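Local structure of protein synthesis inhibitor, putative (Thermotoga maritima, 2B33) at residues T63-V66 with L67-K71; D95-Q98 with R99-V103; V120-L123 with P124-E128. The protein probably acts as a deaminase of the RutC (YjgF-like) family and may be an endoribonuclease that inhibits protein synthesis. All coordinates share one frame; numbering follows the deposited sequence.

Contact 1: T63-V66 with L67-K71; sequences TERV and LENLK. With EDO (1,2-ethanediol), chain D.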
loop_
_atom_site.group_PDB
_atom_site.type_symbol
_atom_site.label_atom_id
_atom_site.label_comp_id
_atom_site.label_asym_id
_atom_site.label_seq_id
_atom_site.Cartn_x
_atom_site.Cartn_y
_atom_site.Cartn_z
ATOM N N THR A 63 0.462 -3.067 19.769
ATOM C CA THR A 63 -0.461 -3.541 18.731
ATOM C C THR A 63 -1.917 -3.303 19.142
ATOM O O THR A 63 -2.775 -3.012 18.297
ATOM C CB THR A 63 -0.276 -5.053 18.463
ATOM O OG1 THR A 63 1.089 -5.318 18.153
ATOM C CG2 THR A 63 -1.157 -5.538 17.303
ATOM N N GLU A 64 -2.195 -3.457 20.430
ATOM C CA GLU A 64 -3.529 -3.215 20.968
ATOM C C GLU A 64 -3.957 -1.769 20.742
ATOM O O GLU A 64 -5.091 -1.507 20.368
ATOM C CB GLU A 64 -3.547 -3.506 22.471
ATOM C CG GLU A 64 -4.916 -3.351 23.136
ATOM C CD GLU A 64 -4.879 -3.577 24.634
ATOM O OE1 GLU A 64 -3.813 -3.382 25.267
ATOM O OE2 GLU A 64 -5.933 -3.925 25.191
ATOM N N ARG A 65 -3.037 -0.847 21.018
ATOM C CA ARG A 65 -3.262 0.592 20.852
ATOM C C ARG A 65 -3.486 0.942 19.383
ATOM O O ARG A 65 -4.431 1.656 19.056
ATOM C CB ARG A 65 -2.061 1.365 21.411
ATOM C CG ARG A 65 -2.195 2.876 21.482
ATOM C CD ARG A 65 -3.296 3.322 22.445
ATOM N NE ARG A 65 -4.627 3.358 21.834
ATOM C CZ ARG A 65 -5.772 3.583 22.481
ATOM N NH1 ARG A 65 -5.796 3.771 23.797
ATOM N NH2 ARG A 65 -6.918 3.606 21.804
ATOM N N VAL A 66 -2.623 0.426 18.509
ATOM C CA VAL A 66 -2.754 0.626 17.057
ATOM C C VAL A 66 -4.125 0.147 16.543
ATOM O O VAL A 66 -4.799 0.863 15.801
ATOM C CB VAL A 66 -1.644 -0.116 16.261
ATOM C CG1 VAL A 66 -1.925 -0.085 14.769
ATOM C CG2 VAL A 66 -0.272 0.494 16.521
ATOM N N LEU A 67 -4.515 -1.064 16.929
ATOM C CA LEU A 67 -5.797 -1.633 16.511
ATOM C C LEU A 67 -6.987 -0.934 17.154
ATOM O O LEU A 67 -8.059 -0.880 16.551
ATOM C CB LEU A 67 -5.832 -3.142 16.764
ATOM C CG LEU A 67 -4.840 -3.954 15.916
ATOM C CD1 LEU A 67 -4.730 -5.368 16.426
ATOM C CD2 LEU A 67 -5.222 -3.955 14.445
ATOM N N GLU A 68 -6.813 -0.422 18.374
ATOM C CA GLU A 68 -7.860 0.374 19.024
ATOM C C GLU A 68 -8.049 1.707 18.304
ATOM O O GLU A 68 -9.177 2.176 18.151
ATOM C CB GLU A 68 -7.577 0.608 20.516
ATOM C CG GLU A 68 -7.958 -0.564 21.425
ATOM C CD GLU A 68 -9.473 -0.869 21.444
ATOM O OE1 GLU A 68 -10.299 0.075 21.433
ATOM O OE2 GLU A 68 -9.839 -2.061 21.485
ATOM N N ASN A 69 -6.946 2.309 17.869
ATOM C CA ASN A 69 -7.002 3.542 17.092
ATOM C C ASN A 69 -7.698 3.294 15.754
ATOM O O ASN A 69 -8.571 4.070 15.355
ATOM C CB ASN A 69 -5.594 4.113 16.868
ATOM C CG ASN A 69 -4.952 4.632 18.145
ATOM O OD1 ASN A 69 -5.631 4.876 19.136
ATOM N ND2 ASN A 69 -3.637 4.833 18.114
ATOM N N LEU A 70 -7.309 2.212 15.075
ATOM C CA LEU A 70 -7.932 1.808 13.804
ATOM C C LEU A 70 -9.435 1.586 13.960
ATOM O O LEU A 70 -10.224 2.067 13.147
ATOM C CB LEU A 70 -7.284 0.520 13.267
ATOM C CG LEU A 70 -7.905 -0.135 12.016
ATOM C CD1 LEU A 70 -7.915 0.823 10.835
ATOM C CD2 LEU A 70 -7.172 -1.420 11.640
ATOM N N LYS A 71 -9.810 0.851 15.006
ATOM C CA LYS A 71 -11.214 0.542 15.311
ATOM C C LYS A 71 -12.069 1.788 15.586
ATOM O O LYS A 71 -13.214 1.875 15.141
ATOM C CB LYS A 71 -11.279 -0.410 16.511
ATOM C CG LYS A 71 -12.672 -0.920 16.858
ATOM C CD LYS A 71 -12.608 -1.913 17.995
ATOM C CE LYS A 71 -13.988 -2.432 18.332
ATOM N NZ LYS A 71 -13.943 -3.404 19.453
HETATM C C1 EDO D . -7.042 -7.186 23.942
HETATM O O1 EDO D . -7.251 -5.788 23.713
HETATM C C2 EDO D . -6.134 -7.753 22.850
HETATM O O2 EDO D . -5.140 -8.618 23.421
#
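The guanidinium of Arg65 and the amide of Asn69 meet with their planes only 18° apart, although the two side chains cross at about a right angle. Both NE and NH2 of Arg65 turn to OD1 of Asn69 through weak hydrogen bonds: Arg65 NH2 to Asn69 OD1 is 3.2 Å, with an N-H...O angle of 124°. CB of Glu68 lies 3.3 Å from Arg65 NH2. The Arg65 chain bends at its second and third torsions, which carries the guanidinium one turn onward, toward Asn69. ND2 of Asn69 bonds to the carbonyl of Ile47. Arg65 NH1 makes a long, weak ion pair with Asp48, which binds calcium in a structure of this protein, though none is bound to this chain. With an alanine here both weak bonds to OD1 go, and Asp48 would probably lose this distant counter-charge. Thr63 CG2 lies beside Leu67 CD1 at 3.7 Å. Glu64 OE2 accepts a bond from O1 of an ethanediol, probably a crystallisation additive. Regular i to i+4 backbone bonds, such as Leu67 N to Thr63 O at 2.9 Å, mark alpha-helix 59-76, packed on the sheet by Val66 and Leu67 against Ile131 of strand 129-136.

Contact 2: D95-Q98 with R99-V103; sequences DYFQ and RVNEV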
loop_
_atom_site.group_PDB
_atom_site.type_symbol
_atom_site.label_atom_id
_atom_site.label_comp_id
_atom_site.label_asym_id
_atom_site.label_seq_id
_atom_site.Cartn_x
_atom_site.Cartn_y
_atom_site.Cartn_z
ATOM N N ASP A 95 10.614 -10.327 14.063
ATOM C CA ASP A 95 10.571 -11.003 15.369
ATOM C C ASP A 95 9.227 -10.815 16.085
ATOM O O ASP A 95 8.850 -11.640 16.915
ATOM C CB ASP A 95 11.672 -10.468 16.304
ATOM C CG ASP A 95 13.057 -10.768 15.815
ATOM O OD1 ASP A 95 13.174 -11.519 14.836
ATOM O OD2 ASP A 95 14.025 -10.247 16.415
ATOM N N TYR A 96 8.535 -9.719 15.775
ATOM C CA TYR A 96 7.221 -9.403 16.335
ATOM C C TYR A 96 6.016 -10.073 15.650
ATOM O O TYR A 96 4.890 -9.908 16.120
ATOM C CB TYR A 96 6.987 -7.878 16.272
ATOM C CG TYR A 96 8.097 -7.026 16.872
ATOM C CD1 TYR A 96 8.667 -7.353 18.100
ATOM C CD2 TYR A 96 8.539 -5.870 16.234
ATOM C CE1 TYR A 96 9.685 -6.575 18.656
ATOM C CE2 TYR A 96 9.556 -5.081 16.794
ATOM C CZ TYR A 96 10.117 -5.444 18.004
ATOM O OH TYR A 96 11.112 -4.685 18.565
ATOM N N PHE A 97 6.244 -10.815 14.563
ATOM C CA PHE A 97 5.167 -11.441 13.778
ATOM C C PHE A 97 4.172 -12.258 14.598
ATOM O O PHE A 97 2.971 -11.968 14.580
ATOM C CB PHE A 97 5.767 -12.321 12.679
ATOM C CG PHE A 97 4.752 -12.907 11.728
ATOM C CD1 PHE A 97 4.213 -12.129 10.708
ATOM C CD2 PHE A 97 4.365 -14.239 11.825
ATOM C CE1 PHE A 97 3.295 -12.658 9.812
ATOM C CE2 PHE A 97 3.448 -14.780 10.930
ATOM C CZ PHE A 97 2.912 -13.984 9.919
ATOM N N GLN A 98 4.682 -13.262 15.316
ATOM C CA GLN A 98 3.840 -14.166 16.120
ATOM C C GLN A 98 2.967 -13.427 17.138
ATOM O O GLN A 98 1.748 -13.625 17.174
ATOM C CB GLN A 98 4.674 -15.260 16.821
ATOM C CG GLN A 98 5.041 -16.499 15.955
ATOM C CD GLN A 98 5.948 -16.213 14.741
ATOM O OE1 GLN A 98 6.783 -15.294 14.755
ATOM N NE2 GLN A 98 5.800 -17.033 13.697
ATOM N N ARG A 99 3.595 -12.559 17.929
ATOM C CA ARG A 99 2.898 -11.779 18.965
ATOM C C ARG A 99 1.937 -10.721 18.411
ATOM O O ARG A 99 0.902 -10.465 19.015
ATOM C CB ARG A 99 3.906 -11.142 19.926
ATOM C CG ARG A 99 4.614 -12.166 20.814
ATOM C CD ARG A 99 5.762 -11.543 21.593
ATOM N NE ARG A 99 6.870 -11.161 20.709
ATOM C CZ ARG A 99 7.863 -10.327 21.031
ATOM N NH1 ARG A 99 7.942 -9.754 22.222
ATOM N NH2 ARG A 99 8.799 -10.062 20.141
ATOM N N VAL A 100 2.283 -10.102 17.281
ATOM C CA VAL A 100 1.403 -9.131 16.633
ATOM C C VAL A 100 0.166 -9.868 16.121
ATOM O O VAL A 100 -0.948 -9.393 16.316
ATOM C CB VAL A 100 2.102 -8.355 15.463
ATOM C CG1 VAL A 100 1.075 -7.582 14.596
ATOM C CG2 VAL A 100 3.158 -7.384 16.003
ATOM N N ASN A 101 0.372 -11.020 15.479
ATOM C CA ASN A 101 -0.728 -11.848 14.986
ATOM C C ASN A 101 -1.677 -12.286 16.094
ATOM O O ASN A 101 -2.883 -12.382 15.872
ATOM C CB ASN A 101 -0.215 -13.101 14.260
ATOM C CG ASN A 101 0.376 -12.804 12.890
ATOM O OD1 ASN A 101 0.566 -11.654 12.504
ATOM N ND2 ASN A 101 0.672 -13.858 12.147
ATOM N N GLU A 102 -1.116 -12.559 17.270
ATOM C CA GLU A 102 -1.874 -12.992 18.448
ATOM C C GLU A 102 -2.908 -11.932 18.836
ATOM O O GLU A 102 -4.079 -12.242 19.021
ATOM C CB GLU A 102 -0.884 -13.257 19.594
ATOM C CG GLU A 102 -1.433 -13.873 20.865
ATOM C CD GLU A 102 -0.326 -14.221 21.867
ATOM O OE1 GLU A 102 0.836 -13.786 21.687
ATOM O OE2 GLU A 102 -0.616 -14.937 22.846
ATOM N N VAL A 103 -2.468 -10.680 18.928
ATOM C CA VAL A 103 -3.355 -9.555 19.250
ATOM C C VAL A 103 -4.278 -9.232 18.056
ATOM O O VAL A 103 -5.456 -8.950 18.240
ATOM C CB VAL A 103 -2.553 -8.281 19.660
ATOM C CG1 VAL A 103 -3.499 -7.128 19.985
ATOM C CG2 VAL A 103 -1.628 -8.573 20.856
HETATM O O HOH W 1 6.449 -12.431 17.759
#
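Asn101 lays ND2 over one face of the Phe97 ring, 3.1 Å above its plane and offset toward the rim. The nearest ring atoms are CE2 and CZ, with Phe97 CZ 3.2 Å from Asn101 ND2. Ring and amide planes stand 63° apart. Phe97 holds CG anti to its backbone N (chi1 -174°), and this carries the ring along the helix to the amide. A second aromatic contact lies at Tyr96. NH2 of Arg99 comes to the edge of that ring, in its plane, 3.4 Å from Tyr96 CD1. This is an edge contact and not a cation-pi stack over the face. On the apolar side, Tyr96 CB packs on Val100 CG2 at 3.9 Å.

The next shell fixes these groups. A water takes hydrogen bonds from Arg99 N and Arg99 NE and gives one to Asp95 O, at 2.7 Å from water to Asp95 O. It thus ties the arginine side chain to the first turn. Backbone bonds follow, with Val100 N to Tyr96 O and Asn101 N to Phe97 O both 2.9 Å. Farther out, Phe117 meets the Phe97 ring edge-to-face, and Arg115 gives a weak bond to Asn101 OD1. Residues 95-96 lead into helix 97-108, the crossover helix between parallel strands 84-91 and 114-119. Val100 touches both Thr63 of helix 59-76 and Phe117 of strand 114-119.

Contact 3: V120-L123 with P124-E128; sequences VAQL and PRNVE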
loop_
_atom_site.group_PDB
_atom_site.type_symbol
_atom_site.label_atom_id
_atom_site.label_comp_id
_atom_site.label_asym_id
_atom_site.label_seq_id
_atom_site.Cartn_x
_atom_site.Cartn_y
_atom_site.Cartn_z
ATOM N N VAL A 120 9.953 -2.537 7.750
ATOM C CA VAL A 120 10.649 -1.387 7.164
ATOM C C VAL A 120 11.825 -0.973 8.060
ATOM O O VAL A 120 12.052 -1.562 9.117
ATOM C CB VAL A 120 9.689 -0.191 6.880
ATOM C CG1 VAL A 120 8.559 -0.628 5.966
ATOM C CG2 VAL A 120 9.142 0.448 8.170
ATOM N N ALA A 121 12.570 0.038 7.621
ATOM C CA ALA A 121 13.740 0.532 8.351
ATOM C C ALA A 121 13.402 1.411 9.553
ATOM O O ALA A 121 14.068 1.317 10.579
ATOM C CB ALA A 121 14.648 1.299 7.407
ATOM N N GLN A 122 12.375 2.252 9.427
ATOM C CA GLN A 122 12.014 3.207 10.475
ATOM C C GLN A 122 10.576 3.689 10.290
ATOM O O GLN A 122 10.096 3.802 9.158
ATOM C CB GLN A 122 13.007 4.376 10.409
ATOM C CG GLN A 122 12.816 5.522 11.374
ATOM C CD GLN A 122 13.959 6.539 11.270
ATOM O OE1 GLN A 122 14.542 6.743 10.196
ATOM N NE2 GLN A 122 14.278 7.180 12.389
ATOM N N LEU A 123 9.899 3.956 11.411
ATOM C CA LEU A 123 8.510 4.417 11.426
ATOM C C LEU A 123 8.403 5.781 12.127
ATOM O O LEU A 123 9.364 6.215 12.770
ATOM C CB LEU A 123 7.629 3.362 12.123
ATOM C CG LEU A 123 7.390 2.028 11.393
ATOM C CD1 LEU A 123 6.761 0.989 12.308
ATOM C CD2 LEU A 123 6.522 2.215 10.142
ATOM N N PRO A 124 7.265 6.493 11.961
ATOM C CA PRO A 124 7.097 7.788 12.636
ATOM C C PRO A 124 7.282 7.698 14.155
ATOM O O PRO A 124 6.911 6.689 14.752
ATOM C CB PRO A 124 5.649 8.166 12.299
ATOM C CG PRO A 124 5.400 7.505 11.009
ATOM C CD PRO A 124 6.094 6.187 11.124
ATOM N N ARG A 125 7.896 8.725 14.749
ATOM C CA ARG A 125 8.152 8.782 16.196
ATOM C C ARG A 125 9.022 7.603 16.673
ATOM O O ARG A 125 9.055 7.303 17.863
ATOM C CB ARG A 125 6.826 8.787 16.989
ATOM C CG ARG A 125 5.820 9.880 16.622
ATOM C CD ARG A 125 6.181 11.214 17.235
ATOM N NE ARG A 125 5.932 11.237 18.680
ATOM C CZ ARG A 125 4.752 11.478 19.263
ATOM N NH1 ARG A 125 3.653 11.723 18.546
ATOM N NH2 ARG A 125 4.666 11.468 20.594
ATOM N N ASN A 126 9.746 6.965 15.747
ATOM C CA ASN A 126 10.553 5.758 16.010
ATOM C C ASN A 126 9.766 4.570 16.623
ATOM O O ASN A 126 10.315 3.783 17.393
ATOM C CB ASN A 126 11.838 6.082 16.811
ATOM C CG ASN A 126 12.941 6.686 15.952
ATOM O OD1 ASN A 126 13.294 6.154 14.898
ATOM N ND2 ASN A 126 13.528 7.770 16.430
ATOM N N VAL A 127 8.492 4.428 16.250
ATOM C CA VAL A 127 7.673 3.314 16.729
ATOM C C VAL A 127 8.071 2.015 16.011
ATOM O O VAL A 127 8.811 2.036 15.027
ATOM C CB VAL A 127 6.136 3.555 16.577
ATOM C CG1 VAL A 127 5.724 4.818 17.317
ATOM C CG2 VAL A 127 5.686 3.570 15.108
ATOM N N GLU A 128 7.559 0.895 16.513
ATOM C CA GLU A 128 7.860 -0.442 15.993
ATOM C C GLU A 128 6.695 -1.125 15.270
ATOM O O GLU A 128 6.866 -2.201 14.695
ATOM C CB GLU A 128 8.331 -1.291 17.169
ATOM C CG GLU A 128 9.687 -0.804 17.691
ATOM C CD GLU A 128 9.764 -0.649 19.188
ATOM O OE1 GLU A 128 8.729 -0.361 19.810
ATOM O OE2 GLU A 128 10.889 -0.752 19.735
HETATM O O HOH W 2 11.085 2.974 13.744
#
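Leu123 and Val127 meet at the tight part of this turn, where Leu123 CB lies 3.6 Å from Val127 CG2. Farther along the leucine, CD1 reaches the backbone, and Leu123 CD1 comes 3.6 Å from Glu128 C. Val127 has chi1 -58°, which places CG2 between its backbone N and carbonyl carbon, on the side of Leu123. Phe90 and Glu130 of the same chain add to the packing round Leu123, and Val118 of the second subunit does so too.

Another part of the turn is more exposed and polar. Gln122 reaches out as an extended chain, and Gln122 NE2 gives a hydrogen bond of 2.9 Å to Asn126 OD1. The N-H...O angle is 160°. OD1 lies close to the amide plane of Gln122, whereas NE2 is tilted 23° from the carbonyl plane of Asn126. Behind this pair, Asn126 N makes a weak bond to Leu123 O at 3.1 Å. Residues 124-127 form a beta turn, closed by Val127 N to Pro124 O at 3.1 Å. Its central residues, Arg125 and Asn126, have left-handed backbone angles. The turn lies in the loop before strand 129-136. A water bridges the two arms, taking a bond from Leu123 N and giving one to Val127 O.

The chemistry is divided: carbon contacts hold Leu123, and an amide pair joins the more exposed residues without any ion pair between them. Gln122 OE1 accepts a bond from Met94 N of the second subunit. One amide group therefore links the turn both to itself and to the trimer interface.

From the N terminus, the chain first forms contact 1, within helix 59-76, and then contact 2, at the start of helix 97-108. Contact 3 comes last, in the loop between strands 114-119 and 129-136. The three follow in series; none nests in or crosses another. Contacts 1 and 2 each lie within one helical stretch, in different helices, and contact 3 alone closes a non-helical loop. The two helices touch where Thr63 OG1 meets Val100 CG2 at 3.6 Å. Contact 2 also reaches contact 3, through Tyr96 CE2 and Glu128 CB. Contacts 1 and 3 do not touch. Together they join both helices to the loop leading into strand 129-136, beside the subunit interface.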